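Local coordinates for Ice-binding protein (PDB 5UYT) that binds ice, probably through its two right-handed beta-helical ice-binding domains, and so acts as an antifreeze protein in an Antarctic bacterium, at residues 165-171 / 184-190; 14-18 / 60-64; 218-224 / 272-278; 279-283 / 402-406; 371-377 / 390-396. All blocks are in the same frame, centred on the assembly; numbering follows the deposited sequence. Where two conformers were deposited one is given.

Contact 1. Residues 165-171 / 184-190; sequences NVVANNA and RALSTTG
Strands 165-168 and 184-187 run parallel, their axes 4.7 Å apart at an angle of 17°, in a register that continues residue by residue from Asn165 CA and Arg184 CA, 4.7 Å, to Ala171 CA and Gly190 CA, 4.8 Å. The ladder consists of Val166 N to Arg184 O 2.7 Å, Leu186 N to Val166 O 2.9 Å, Ala168 N to Leu186 O 2.8 Å and Thr188 N to Ala168 O 3.0 Å. Such in-register stacking of successive turns is the hallmark of a beta-solenoid, here the right-handed beta-helix. One face carries Asn165, Val167, Arg184 and Leu186, and on it helix 55-73 packs against Val167 and Leu186; the other carries Val166, Ala168, Ala185 and Ser187. Asn165 (chi1 m) accepts at OD1 from Arg184 NH1, 2.9 Å, and a water also links these side chains, though weakly to the arginine. Past the strands, Thr188 in the p rotamer donates from OG1 to Asn169 OD1, 2.7 Å, and accepts there from Asn170 N, 2.9 Å. Ser187 OG (chi1 t) donates to Ala171 O, 2.9 Å. Gly190 CA (phi/psi 144/153) lies 3.6 Å from Ala171 O, and a CB there would clash with that oxygen.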
# COMPACT_ATOMS: atom_id res chain seq x y z
N ASN A 165 -4.44 5.11 -18.38
CA ASN A 165 -4.50 3.72 -18.80
C ASN A 165 -3.79 3.51 -20.13
O ASN A 165 -4.26 3.99 -21.14
CB ASN A 165 -5.96 3.36 -18.93
CG ASN A 165 -6.66 3.40 -17.60
OD1 ASN A 165 -6.20 2.77 -16.64
ND2 ASN A 165 -7.75 4.16 -17.52
N VAL A 166 -2.65 2.81 -20.11
CA VAL A 166 -1.86 2.62 -21.34
C VAL A 166 -2.28 1.27 -21.88
O VAL A 166 -1.96 0.26 -21.27
CB VAL A 166 -0.33 2.63 -21.06
CG1 VAL A 166 0.45 2.31 -22.35
CG2 VAL A 166 0.08 3.98 -20.45
N VAL A 167 -3.02 1.26 -22.99
CA VAL A 167 -3.55 0.03 -23.57
C VAL A 167 -2.79 -0.26 -24.86
O VAL A 167 -3.00 0.40 -25.89
CB VAL A 167 -5.06 0.13 -23.90
CG1 VAL A 167 -5.58 -1.15 -24.56
CG2 VAL A 167 -5.86 0.46 -22.65
N ALA A 168 -1.91 -1.26 -24.82
CA ALA A 168 -1.15 -1.64 -26.01
C ALA A 168 -1.89 -2.77 -26.68
O ALA A 168 -2.12 -3.82 -26.07
CB ALA A 168 0.26 -2.07 -25.63
N ASN A 169 -2.28 -2.57 -27.95
CA ASN A 169 -2.99 -3.58 -28.69
C ASN A 169 -2.03 -4.43 -29.50
O ASN A 169 -1.36 -3.92 -30.41
CB ASN A 169 -3.99 -2.94 -29.66
CG ASN A 169 -4.97 -3.93 -30.24
OD1 ASN A 169 -5.42 -4.84 -29.54
ND2 ASN A 169 -5.31 -3.78 -31.53
N ASN A 170 -1.99 -5.73 -29.17
CA ASN A 170 -1.12 -6.68 -29.86
C ASN A 170 0.32 -6.18 -29.91
O ASN A 170 0.98 -6.26 -30.95
CB ASN A 170 -1.64 -7.03 -31.25
CG ASN A 170 -3.02 -7.64 -31.20
OD1 ASN A 170 -3.89 -7.25 -31.94
ND2 ASN A 170 -3.23 -8.58 -30.28
N ALA A 171 0.78 -5.67 -28.76
CA ALA A 171 2.17 -5.21 -28.60
C ALA A 171 2.63 -5.31 -27.16
O ALA A 171 1.82 -5.43 -26.24
CB ALA A 171 2.31 -3.77 -29.09
N ARG A 184 -2.25 2.52 -15.56
CA ARG A 184 -2.16 1.08 -15.72
C ARG A 184 -1.39 0.78 -17.00
O ARG A 184 -1.46 1.57 -17.97
CB ARG A 184 -3.57 0.46 -15.83
CG ARG A 184 -4.41 0.57 -14.56
CD ARG A 184 -5.84 0.10 -14.81
NE ARG A 184 -6.67 0.20 -13.60
CZ ARG A 184 -7.46 1.24 -13.30
NH1 ARG A 184 -7.55 2.28 -14.13
NH2 ARG A 184 -8.17 1.25 -12.16
N ALA A 185 -0.65 -0.33 -17.01
CA ALA A 185 -0.09 -0.87 -18.25
C ALA A 185 -0.85 -2.15 -18.57
O ALA A 185 -0.77 -3.13 -17.82
CB ALA A 185 1.42 -1.12 -18.13
N LEU A 186 -1.62 -2.09 -19.65
CA LEU A 186 -2.51 -3.17 -20.07
C LEU A 186 -2.22 -3.53 -21.52
O LEU A 186 -2.25 -2.65 -22.38
CB LEU A 186 -3.97 -2.70 -19.96
CG LEU A 186 -4.44 -2.07 -18.63
CD1 LEU A 186 -5.82 -1.46 -18.83
CD2 LEU A 186 -4.46 -3.11 -17.52
N SER A 187 -1.98 -4.81 -21.78
CA SER A 187 -1.81 -5.31 -23.17
C SER A 187 -2.86 -6.36 -23.54
O SER A 187 -3.15 -7.28 -22.76
CB SER A 187 -0.42 -5.91 -23.38
OG SER A 187 -0.32 -6.54 -24.69
N THR A 188 -3.41 -6.24 -24.76
CA THR A 188 -4.38 -7.22 -25.29
C THR A 188 -3.72 -8.51 -25.77
O THR A 188 -4.41 -9.48 -26.04
CB THR A 188 -5.20 -6.65 -26.46
OG1 THR A 188 -4.30 -6.24 -27.48
CG2 THR A 188 -6.03 -5.45 -26.01
N THR A 189 -2.40 -8.47 -25.93
CA THR A 189 -1.46 -9.63 -25.92
C THR A 189 -0.09 -9.04 -26.24
O THR A 189 0.03 -8.18 -27.14
CB THR A 189 -1.79 -10.92 -26.80
OG1 THR A 189 -0.82 -11.12 -27.83
CG2 THR A 189 -3.19 -11.01 -27.34
N GLY A 190 0.91 -9.48 -25.49
CA GLY A 190 2.27 -8.97 -25.54
C GLY A 190 2.89 -8.97 -24.15
O GLY A 190 2.18 -8.84 -23.14
O HOH W 1 -9.55 4.38 -15.23

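Contact 2. Residues 14-18 / 60-64; sequences LFTTA and AAADL
In the ice-binding-protein fold a long helix lies alongside the beta-helix, and here one of its turns, residues 60-64, packs on strand 12-16 where that strand runs out. Segment 60-64 is regular alpha-helix, with Leu64 N bonded to Ala60 O at 2.8 Å. Segment 14-18 turns a corner at Leu14, is extended at Phe15 and Thr16, and drops to helical angles at Thr17 (-66/-30). The nearest CA pair is Thr17 CA and Ala61 CA, 5.1 Å. No hydrogen bond joins the segments; the contact is apolar and mostly buried. Phe15 points toward the helix (chi1 t, chi2 79°). Ala60 CB sits over one face of its ring in a CH-pi contact, 3.8 Å from the Phe15 centroid and 14° off the normal, while Leu64 CD2 (chi1 t, chi2 p) meets the ring edge 4.1 Å from Phe15 CD2. Phe15 CZ also lies 3.5 Å from Ala61 N. Thr17, chi1 m, brings OG1 to 3.5 Å from both CA and CB of Ala61. The small alanines let the helix backbone come this close. Thr16 points away from the helix; its OG1 accepts from Ala18 N, 3.2 Å, closing an ST turn where the strand ends. Strand 12-16 is flanked in its sheet by strands 32-35 and 180-187, and Leu186 of the latter touches both Phe15 and Leu64, so the helix spans adjacent strands.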
# COMPACT_ATOMS: atom_id res chain seq x y z
N LEU A 14 -0.71 -3.84 -13.64
CA LEU A 14 -0.00 -4.39 -14.81
C LEU A 14 -0.75 -5.65 -15.24
O LEU A 14 -0.97 -6.55 -14.42
CB LEU A 14 1.44 -4.80 -14.44
CG LEU A 14 2.34 -3.71 -13.83
CD1 LEU A 14 3.66 -4.31 -13.34
CD2 LEU A 14 2.59 -2.62 -14.88
N PHE A 15 -1.15 -5.71 -16.50
CA PHE A 15 -1.87 -6.88 -16.97
C PHE A 15 -1.68 -7.13 -18.46
O PHE A 15 -1.76 -6.19 -19.26
CB PHE A 15 -3.38 -6.78 -16.68
CG PHE A 15 -4.16 -7.92 -17.29
CD1 PHE A 15 -4.20 -9.16 -16.66
CD2 PHE A 15 -4.83 -7.76 -18.50
CE1 PHE A 15 -4.89 -10.22 -17.23
CE2 PHE A 15 -5.52 -8.82 -19.08
CZ PHE A 15 -5.55 -10.05 -18.45
N THR A 16 -1.42 -8.38 -18.81
CA THR A 16 -1.49 -8.79 -20.22
C THR A 16 -2.39 -10.00 -20.40
O THR A 16 -2.43 -10.92 -19.57
CB THR A 16 -0.10 -9.04 -20.86
OG1 THR A 16 -0.29 -9.38 -22.24
CG2 THR A 16 0.69 -10.18 -20.19
N THR A 17 -3.15 -9.97 -21.48
CA THR A 17 -3.99 -11.09 -21.87
C THR A 17 -3.13 -12.30 -22.26
O THR A 17 -3.53 -13.46 -22.08
CB THR A 17 -4.95 -10.62 -22.99
OG1 THR A 17 -5.89 -9.72 -22.39
CG2 THR A 17 -5.68 -11.79 -23.69
N ALA A 18 -1.94 -12.05 -22.78
CA ALA A 18 -1.05 -13.13 -23.19
C ALA A 18 0.39 -12.67 -23.23
O ALA A 18 0.74 -11.78 -24.00
CB ALA A 18 -1.48 -13.70 -24.53
N ALA A 60 -10.41 -10.11 -16.60
CA ALA A 60 -9.65 -8.92 -17.04
C ALA A 60 -9.40 -8.94 -18.56
O ALA A 60 -9.56 -7.91 -19.24
CB ALA A 60 -8.33 -8.80 -16.26
N ALA A 61 -9.03 -10.10 -19.08
CA ALA A 61 -8.79 -10.25 -20.53
C ALA A 61 -10.04 -9.85 -21.34
O ALA A 61 -9.92 -9.13 -22.34
CB ALA A 61 -8.35 -11.67 -20.86
N ALA A 62 -11.21 -10.33 -20.91
CA ALA A 62 -12.45 -10.05 -21.63
C ALA A 62 -12.83 -8.58 -21.53
O ALA A 62 -13.22 -7.99 -22.53
CB ALA A 62 -13.59 -10.94 -21.13
N ASP A 63 -12.69 -8.00 -20.33
CA ASP A 63 -13.04 -6.60 -20.13
C ASP A 63 -12.04 -5.64 -20.77
O ASP A 63 -12.43 -4.53 -21.17
CB ASP A 63 -13.25 -6.29 -18.64
CG ASP A 63 -14.48 -7.01 -18.07
OD1 ASP A 63 -15.28 -7.53 -18.89
OD2 ASP A 63 -14.63 -7.07 -16.84
N LEU A 64 -10.78 -6.05 -20.89
CA LEU A 64 -9.77 -5.22 -21.57
C LEU A 64 -10.12 -5.12 -23.06
O LEU A 64 -10.00 -4.06 -23.67
CB LEU A 64 -8.34 -5.76 -21.39
CG LEU A 64 -7.22 -4.99 -22.12
CD1 LEU A 64 -7.20 -3.52 -21.73
CD2 LEU A 64 -5.85 -5.61 -21.86

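Contact 3. Residues 218-224 / 272-278; sequences LGTVVCY and TAQAALD
Asp278 (chi1 m) anchors the loop to the helix: its OD2 accepts from Thr220 N at 2.9 Å, nearly straight at 173°, and lies 3.1 Å from Thr220 OG1. Gln274 NE2, one helical turn earlier, bonds weakly to the same carboxylate. Gly219, at phi/psi 47/-134, brings its CA to 3.7 Å from Asp278 OD2; a CB would clash with that oxygen. Residues 220-223 form a 3-10 turn, with Cys223 N to Thr220 O and Tyr224 N to Val221 O both 3.0 Å, whereas 272-278 is regular alpha-helix. Farther in, Val221 CG2 and Tyr224 CE2 pack on Ala275 CB at 3.9 and 3.7 Å. Val221 CA and Ala275 CA stand 4.8 Å apart. Tyr224 OH, hydrogen-bonded to Ser271 OG, lies 3.5 Å from Thr272 CG2. The loop leads from strand 198-200 of the first ice-binding domain into strand 224-228 of the second; Cys223 is disulfide-bonded to Cys422, and Phe227 of that strand packs against Val221 and Ala275 beneath helix 270-288.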
# COMPACT_ATOMS: atom_id res chain seq x y z
N LEU A 218 -11.09 -3.65 21.12
CA LEU A 218 -10.02 -3.85 22.12
C LEU A 218 -10.55 -3.97 23.57
O LEU A 218 -9.76 -4.29 24.48
CB LEU A 218 -8.94 -2.77 22.03
CG LEU A 218 -8.20 -2.68 20.69
CD1 LEU A 218 -7.21 -1.52 20.74
CD2 LEU A 218 -7.49 -3.99 20.35
N GLY A 219 -11.85 -3.73 23.81
CA GLY A 219 -12.33 -3.64 25.21
C GLY A 219 -11.44 -2.76 26.09
O GLY A 219 -11.05 -1.65 25.69
N THR A 220 -11.11 -3.25 27.29
CA THR A 220 -10.41 -2.41 28.28
C THR A 220 -8.93 -2.23 27.94
O THR A 220 -8.28 -1.30 28.42
CB THR A 220 -10.54 -2.93 29.73
OG1 THR A 220 -9.84 -4.19 29.82
CG2 THR A 220 -12.01 -3.14 30.13
N VAL A 221 -8.40 -3.09 27.06
CA VAL A 221 -6.99 -2.98 26.70
C VAL A 221 -6.71 -1.70 25.84
O VAL A 221 -5.55 -1.28 25.70
CB VAL A 221 -6.41 -4.33 26.18
CG1 VAL A 221 -6.44 -4.39 24.68
CG2 VAL A 221 -4.96 -4.49 26.66
N VAL A 222 -7.79 -1.03 25.37
CA VAL A 222 -7.66 0.31 24.75
C VAL A 222 -7.03 1.35 25.72
O VAL A 222 -6.41 2.33 25.28
CB VAL A 222 -9.01 0.88 24.21
CG1 VAL A 222 -9.87 1.45 25.32
CG2 VAL A 222 -8.76 1.93 23.13
N CYS A 223 -7.15 1.09 27.02
CA CYS A 223 -6.56 1.98 28.03
C CYS A 223 -5.12 1.67 28.37
O CYS A 223 -4.53 2.42 29.15
CB CYS A 223 -7.40 1.97 29.33
SG CYS A 223 -9.04 2.69 29.06
N TYR A 224 -4.57 0.60 27.80
CA TYR A 224 -3.16 0.27 28.06
C TYR A 224 -2.31 0.63 26.85
O TYR A 224 -2.78 0.59 25.72
CB TYR A 224 -3.01 -1.22 28.34
CG TYR A 224 -3.34 -1.64 29.74
CD1 TYR A 224 -2.33 -1.89 30.67
CD2 TYR A 224 -4.67 -1.83 30.14
CE1 TYR A 224 -2.64 -2.28 31.96
CE2 TYR A 224 -4.99 -2.22 31.43
CZ TYR A 224 -3.96 -2.46 32.33
OH TYR A 224 -4.25 -2.88 33.59
N THR A 272 -5.56 -5.65 35.13
CA THR A 272 -4.70 -6.47 34.26
C THR A 272 -5.41 -7.79 33.88
O THR A 272 -5.21 -8.28 32.78
CB THR A 272 -3.30 -6.77 34.87
OG1 THR A 272 -3.43 -7.61 36.01
CG2 THR A 272 -2.57 -5.46 35.23
N ALA A 273 -6.23 -8.34 34.78
CA ALA A 273 -6.95 -9.58 34.48
C ALA A 273 -7.95 -9.36 33.34
O ALA A 273 -8.04 -10.18 32.41
CB ALA A 273 -7.63 -10.17 35.73
N GLN A 274 -8.67 -8.23 33.39
CA GLN A 274 -9.66 -7.90 32.37
C GLN A 274 -8.99 -7.55 31.05
O GLN A 274 -9.48 -7.94 29.96
CB GLN A 274 -10.59 -6.76 32.83
CG GLN A 274 -11.70 -6.43 31.81
CD GLN A 274 -12.68 -7.58 31.59
OE1 GLN A 274 -13.08 -8.26 32.53
NE2 GLN A 274 -13.08 -7.79 30.35
N ALA A 275 -7.87 -6.82 31.15
CA ALA A 275 -7.09 -6.51 29.95
C ALA A 275 -6.59 -7.80 29.28
O ALA A 275 -6.58 -7.88 28.05
CB ALA A 275 -5.93 -5.58 30.28
N ALA A 276 -6.13 -8.77 30.06
CA ALA A 276 -5.62 -10.02 29.46
C ALA A 276 -6.72 -10.76 28.67
O ALA A 276 -6.47 -11.29 27.58
CB ALA A 276 -5.04 -10.95 30.53
N LEU A 277 -7.93 -10.80 29.22
CA LEU A 277 -9.06 -11.45 28.52
C LEU A 277 -9.35 -10.72 27.21
O LEU A 277 -9.53 -11.33 26.15
CB LEU A 277 -10.31 -11.47 29.42
CG LEU A 277 -10.21 -12.39 30.64
CD1 LEU A 277 -11.46 -12.28 31.54
CD2 LEU A 277 -10.05 -13.87 30.24
N ASP A 278 -9.36 -9.40 27.29
CA ASP A 278 -9.70 -8.59 26.13
C ASP A 278 -8.61 -8.64 25.06
O ASP A 278 -8.92 -8.63 23.87
CB ASP A 278 -9.98 -7.16 26.56
CG ASP A 278 -11.30 -7.04 27.28
OD1 ASP A 278 -12.10 -7.99 27.18
OD2 ASP A 278 -11.54 -6.02 27.93

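Contact 4. Residues 279-283 / 402-406; sequences LNNAY and VLSTS
A leucine methyl rests on a backbone carbonyl: Leu279 CD2 stands 3.3 Å from Ser404 O, where strand 397-404 ends, and no hydrogen bond passes between the two segments. Residues 279-283 are one turn of regular alpha-helix, Tyr283 N to Leu279 O 2.9 Å. Residues 402-404 are extended, and Thr405 falls to helical angles (-66/-32), bending the chain out of the sheet. The nearest backbone pair is Asn280 and Thr405, 6.4 Å between CA atoms. Leu279 (chi1 t, chi2 p) points toward the strand and fills the gap: its CD1 meets Leu403 CB at 3.5 Å, and its CG lies 4.1 Å from Thr405 CG2. Leu403, chi1 -43° and chi2 t, also faces the helix. Thr405 takes rotamer p, which places CG2 against the helix, 3.7 Å from Asn280 OD1 and 4.2 Å from Tyr283 CB, while its OG1 is hydrogen-bonded to Asn386 ND2. Ser404 points away from the helix, and its OG accepts from Ser406 N at 3.2 Å in an ST turn. On the helix-facing side Ile384 of strand 382-385 and Phe227 of strand 224-228 both touch Leu279 and Leu403. A long helix seated by its apolar side chains on one face of a parallel beta-helix, as here, is characteristic of the ice-binding-protein fold.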
# COMPACT_ATOMS: atom_id res chain seq x y z
N LEU A 279 -7.36 -8.74 25.50
CA LEU A 279 -6.24 -8.92 24.56
C LEU A 279 -6.38 -10.24 23.81
O LEU A 279 -6.22 -10.27 22.59
CB LEU A 279 -4.89 -8.87 25.28
CG LEU A 279 -3.64 -9.05 24.42
CD1 LEU A 279 -3.54 -7.90 23.42
CD2 LEU A 279 -2.41 -9.02 25.32
N ASN A 280 -6.66 -11.34 24.51
CA ASN A 280 -6.86 -12.61 23.83
C ASN A 280 -8.01 -12.55 22.83
O ASN A 280 -7.90 -13.11 21.72
CB ASN A 280 -7.13 -13.76 24.82
CG ASN A 280 -5.92 -14.09 25.66
OD1 ASN A 280 -4.83 -13.59 25.41
ND2 ASN A 280 -6.12 -14.91 26.68
N ASN A 281 -9.10 -11.89 23.21
CA ASN A 281 -10.25 -11.79 22.29
C ASN A 281 -9.86 -11.03 21.01
O ASN A 281 -10.21 -11.47 19.90
CB ASN A 281 -11.45 -11.11 22.93
CG ASN A 281 -12.07 -11.90 24.08
OD1 ASN A 281 -12.02 -13.13 24.12
ND2 ASN A 281 -12.69 -11.18 25.01
N ALA A 282 -9.13 -9.92 21.17
CA ALA A 282 -8.70 -9.11 20.02
C ALA A 282 -7.73 -9.91 19.12
O ALA A 282 -7.84 -9.85 17.88
CB ALA A 282 -8.05 -7.81 20.49
N TYR A 283 -6.79 -10.63 19.73
CA TYR A 283 -5.84 -11.41 18.93
C TYR A 283 -6.58 -12.45 18.07
O TYR A 283 -6.35 -12.56 16.86
CB TYR A 283 -4.78 -12.08 19.82
CG TYR A 283 -3.72 -12.82 19.03
CD1 TYR A 283 -2.55 -12.17 18.60
CD2 TYR A 283 -3.88 -14.15 18.73
CE1 TYR A 283 -1.58 -12.87 17.87
CE2 TYR A 283 -2.94 -14.86 17.99
CZ TYR A 283 -1.79 -14.21 17.57
OH TYR A 283 -0.87 -14.96 16.87
N VAL A 402 1.80 -1.51 22.45
CA VAL A 402 2.48 -2.77 22.20
C VAL A 402 2.05 -3.76 23.28
O VAL A 402 2.22 -3.49 24.48
CB VAL A 402 3.99 -2.57 22.27
CG1 VAL A 402 4.66 -3.93 22.12
CG2 VAL A 402 4.46 -1.61 21.15
N LEU A 403 1.45 -4.87 22.86
CA LEU A 403 0.76 -5.79 23.73
C LEU A 403 1.29 -7.18 23.38
O LEU A 403 1.64 -7.42 22.24
CB LEU A 403 -0.77 -5.77 23.47
CG LEU A 403 -1.36 -4.34 23.31
CD1 LEU A 403 -2.79 -4.45 22.87
CD2 LEU A 403 -1.34 -3.64 24.66
N SER A 404 1.37 -8.08 24.36
CA SER A 404 1.65 -9.48 24.05
C SER A 404 0.77 -10.33 24.90
O SER A 404 0.63 -10.09 26.12
CB SER A 404 3.11 -9.91 24.31
OG SER A 404 3.23 -11.31 23.96
N THR A 405 0.20 -11.36 24.28
CA THR A 405 -0.63 -12.30 25.02
C THR A 405 0.20 -13.08 26.02
O THR A 405 -0.31 -13.54 27.07
CB THR A 405 -1.28 -13.31 24.07
OG1 THR A 405 -0.25 -14.08 23.43
CG2 THR A 405 -2.15 -12.62 23.07
N SER A 406 1.45 -13.30 25.66
CA SER A 406 2.33 -14.11 26.47
C SER A 406 3.77 -13.82 26.12
O SER A 406 4.19 -13.91 24.97
CB SER A 406 2.04 -15.60 26.29
OG SER A 406 2.83 -16.29 27.22

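Contact 5. Residues 371-377 / 390-396; sequences VDLNDYT and VIINTGV
Val371 begins a short parallel pairing with Val390, CA to CA 4.8 Å; strands 371-373 and 390-392 lie 4.7 Å apart at 8°. Val371 O accepts from Ile391 N at 2.9 Å, and Val371 CB is 4.2 Å from Val390 CG2. Asp372, on the other face with Ile391, turns with chi1 t so that OD1 lies 2.9 Å from Asn393 ND2; a water donates to its OD2 and accepts from that amide. Leu373 N donates to Ile391 O, 2.9 Å, while Leu373 O receives both Asn393 N and Asn393 ND2 at 3.0 Å. Leu373 CB packs 4.2 Å from Ile392 CG2 and 4.1 Å from Val396 CG2. Asn374 opens a type II turn to Thr377, stacked on the type II turn from Asn393 to Val396, so consecutive coils of the beta-helix bend alike. Asp375 OD1 nears Asn393 CB at 3.2 Å. Tyr376, at phi/psi 63/24, donates from N to Thr394 O, 3.0 Å; its ring (chi1 m) lies over Gly395, whose CA is 3.9 Å from the centroid in a CH-pi contact. A CB on Gly395 would strike Tyr376 CE1. Thr377 OG1 and N return to Asn374 O at 2.8 and 3.1 Å. Strand 390-392 lies between 371-373 and 409-412, Asp372 is backbone-bonded on its other side to Leu344 of the preceding coil, and Val390 and Ile392 pack inward on Val402 of strand 397-404.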
# COMPACT_ATOMS: atom_id res chain seq x y z
N VAL A 371 8.36 -9.71 19.23
CA VAL A 371 8.31 -8.36 18.60
C VAL A 371 9.55 -7.62 19.09
O VAL A 371 9.76 -7.52 20.29
CB VAL A 371 7.04 -7.60 19.04
CG1 VAL A 371 7.06 -6.14 18.54
CG2 VAL A 371 5.78 -8.32 18.53
N ASP A 372 10.36 -7.13 18.17
CA ASP A 372 11.56 -6.38 18.56
C ASP A 372 11.59 -5.11 17.73
O ASP A 372 11.69 -5.17 16.49
CB ASP A 372 12.80 -7.22 18.31
CG ASP A 372 14.07 -6.56 18.82
OD1 ASP A 372 14.15 -5.32 18.80
OD2 ASP A 372 14.98 -7.31 19.24
N LEU A 373 11.40 -3.97 18.39
CA LEU A 373 11.42 -2.67 17.68
C LEU A 373 12.79 -2.07 17.91
O LEU A 373 13.17 -1.84 19.06
CB LEU A 373 10.30 -1.72 18.20
CG LEU A 373 8.89 -2.34 18.01
CD1 LEU A 373 7.90 -1.29 18.46
CD2 LEU A 373 8.63 -2.73 16.54
N ASN A 374 13.58 -1.96 16.84
CA ASN A 374 15.01 -1.56 16.98
C ASN A 374 15.15 -0.05 17.26
O ASN A 374 14.17 0.70 17.12
CB ASN A 374 15.74 -1.96 15.69
CG ASN A 374 17.17 -2.38 15.93
OD1 ASN A 374 17.78 -1.99 16.94
ND2 ASN A 374 17.75 -3.13 14.98
N ASP A 375 16.35 0.40 17.68
CA ASP A 375 16.57 1.78 18.19
C ASP A 375 15.97 2.83 17.25
O ASP A 375 16.18 2.79 16.02
CB ASP A 375 18.05 2.13 18.31
CG ASP A 375 18.88 1.12 19.14
OD1 ASP A 375 18.43 0.01 19.47
OD2 ASP A 375 20.05 1.50 19.43
N TYR A 376 15.28 3.80 17.82
CA TYR A 376 14.79 4.98 17.08
C TYR A 376 13.78 4.63 15.99
O TYR A 376 13.54 5.41 15.06
CB TYR A 376 15.97 5.91 16.61
CG TYR A 376 16.62 6.51 17.81
CD1 TYR A 376 16.01 7.57 18.46
CD2 TYR A 376 17.76 5.93 18.38
CE1 TYR A 376 16.56 8.11 19.61
CE2 TYR A 376 18.33 6.46 19.55
CZ TYR A 376 17.70 7.52 20.17
OH TYR A 376 18.23 8.05 21.33
N THR A 377 13.12 3.50 16.15
CA THR A 377 11.96 3.18 15.28
C THR A 377 10.74 4.04 15.65
O THR A 377 10.53 4.32 16.82
CB THR A 377 11.67 1.69 15.37
OG1 THR A 377 12.77 1.00 14.73
CG2 THR A 377 10.33 1.34 14.70
N VAL A 390 9.11 -9.46 24.05
CA VAL A 390 9.06 -8.20 23.34
C VAL A 390 10.23 -7.34 23.82
O VAL A 390 10.48 -7.25 25.04
CB VAL A 390 7.71 -7.48 23.60
CG1 VAL A 390 7.66 -6.09 22.95
CG2 VAL A 390 6.54 -8.36 23.16
N ILE A 391 10.94 -6.73 22.87
CA ILE A 391 11.97 -5.74 23.22
C ILE A 391 11.67 -4.45 22.48
O ILE A 391 11.46 -4.48 21.25
CB ILE A 391 13.38 -6.22 22.80
CG1 ILE A 391 13.70 -7.54 23.49
CG2 ILE A 391 14.44 -5.15 23.14
CD1 ILE A 391 14.99 -8.18 22.98
N ILE A 392 11.65 -3.34 23.20
CA ILE A 392 11.44 -2.04 22.57
C ILE A 392 12.65 -1.20 22.95
O ILE A 392 12.87 -0.86 24.12
CB ILE A 392 10.15 -1.34 23.00
CG1 ILE A 392 8.96 -2.32 23.01
CG2 ILE A 392 9.88 -0.16 22.05
CD1 ILE A 392 7.65 -1.72 23.46
N ASN A 393 13.48 -0.95 21.93
CA ASN A 393 14.84 -0.40 22.15
C ASN A 393 14.91 1.10 22.28
O ASN A 393 13.92 1.80 22.07
CB ASN A 393 15.76 -0.90 20.98
CG ASN A 393 16.13 -2.39 21.13
OD1 ASN A 393 16.94 -2.76 22.01
ND2 ASN A 393 15.51 -3.25 20.30
N THR A 394 16.10 1.58 22.65
CA THR A 394 16.31 3.00 22.92
C THR A 394 15.65 3.93 21.90
O THR A 394 15.89 3.82 20.71
CB THR A 394 17.81 3.27 22.88
OG1 THR A 394 18.46 2.45 23.88
CG2 THR A 394 18.10 4.77 23.17
N GLY A 395 14.85 4.88 22.39
CA GLY A 395 14.46 5.98 21.55
C GLY A 395 13.23 5.68 20.70
O GLY A 395 12.76 6.57 20.00
N VAL A 396 12.71 4.45 20.77
CA VAL A 396 11.52 4.11 19.98
C VAL A 396 10.36 5.03 20.38
O VAL A 396 10.20 5.32 21.60
CB VAL A 396 11.15 2.63 20.20
CG1 VAL A 396 9.72 2.35 19.66
CG2 VAL A 396 12.13 1.73 19.45
O HOH W 2 17.05 -6.05 20.06
O HOH W 3 11.96 7.17 17.43

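Overall arrangement
Along the chain contacts 2, 1, 3 and 4 follow in series, with contact 5 nested inside the loop closed by contact 4. Contacts 1 and 2 lie in the first ice-binding domain, their centres 8 Å apart, joined through neighbouring strands 12-16 and 180-187. Contacts 3 and 4 share helix 270-288 of the second domain, 9 Å between centres; contact 5, centred about 19 Å from contact 4, lies on the next sheet of the coil. Contacts 2 and 4 both seat the long helix of their domain on a beta-helix strand, though not on corresponding strands. Centres of contacts 1 and 2 stand about 43-52 Å from those of contacts 3-5, consistent with two beta-helices built alike in tandem.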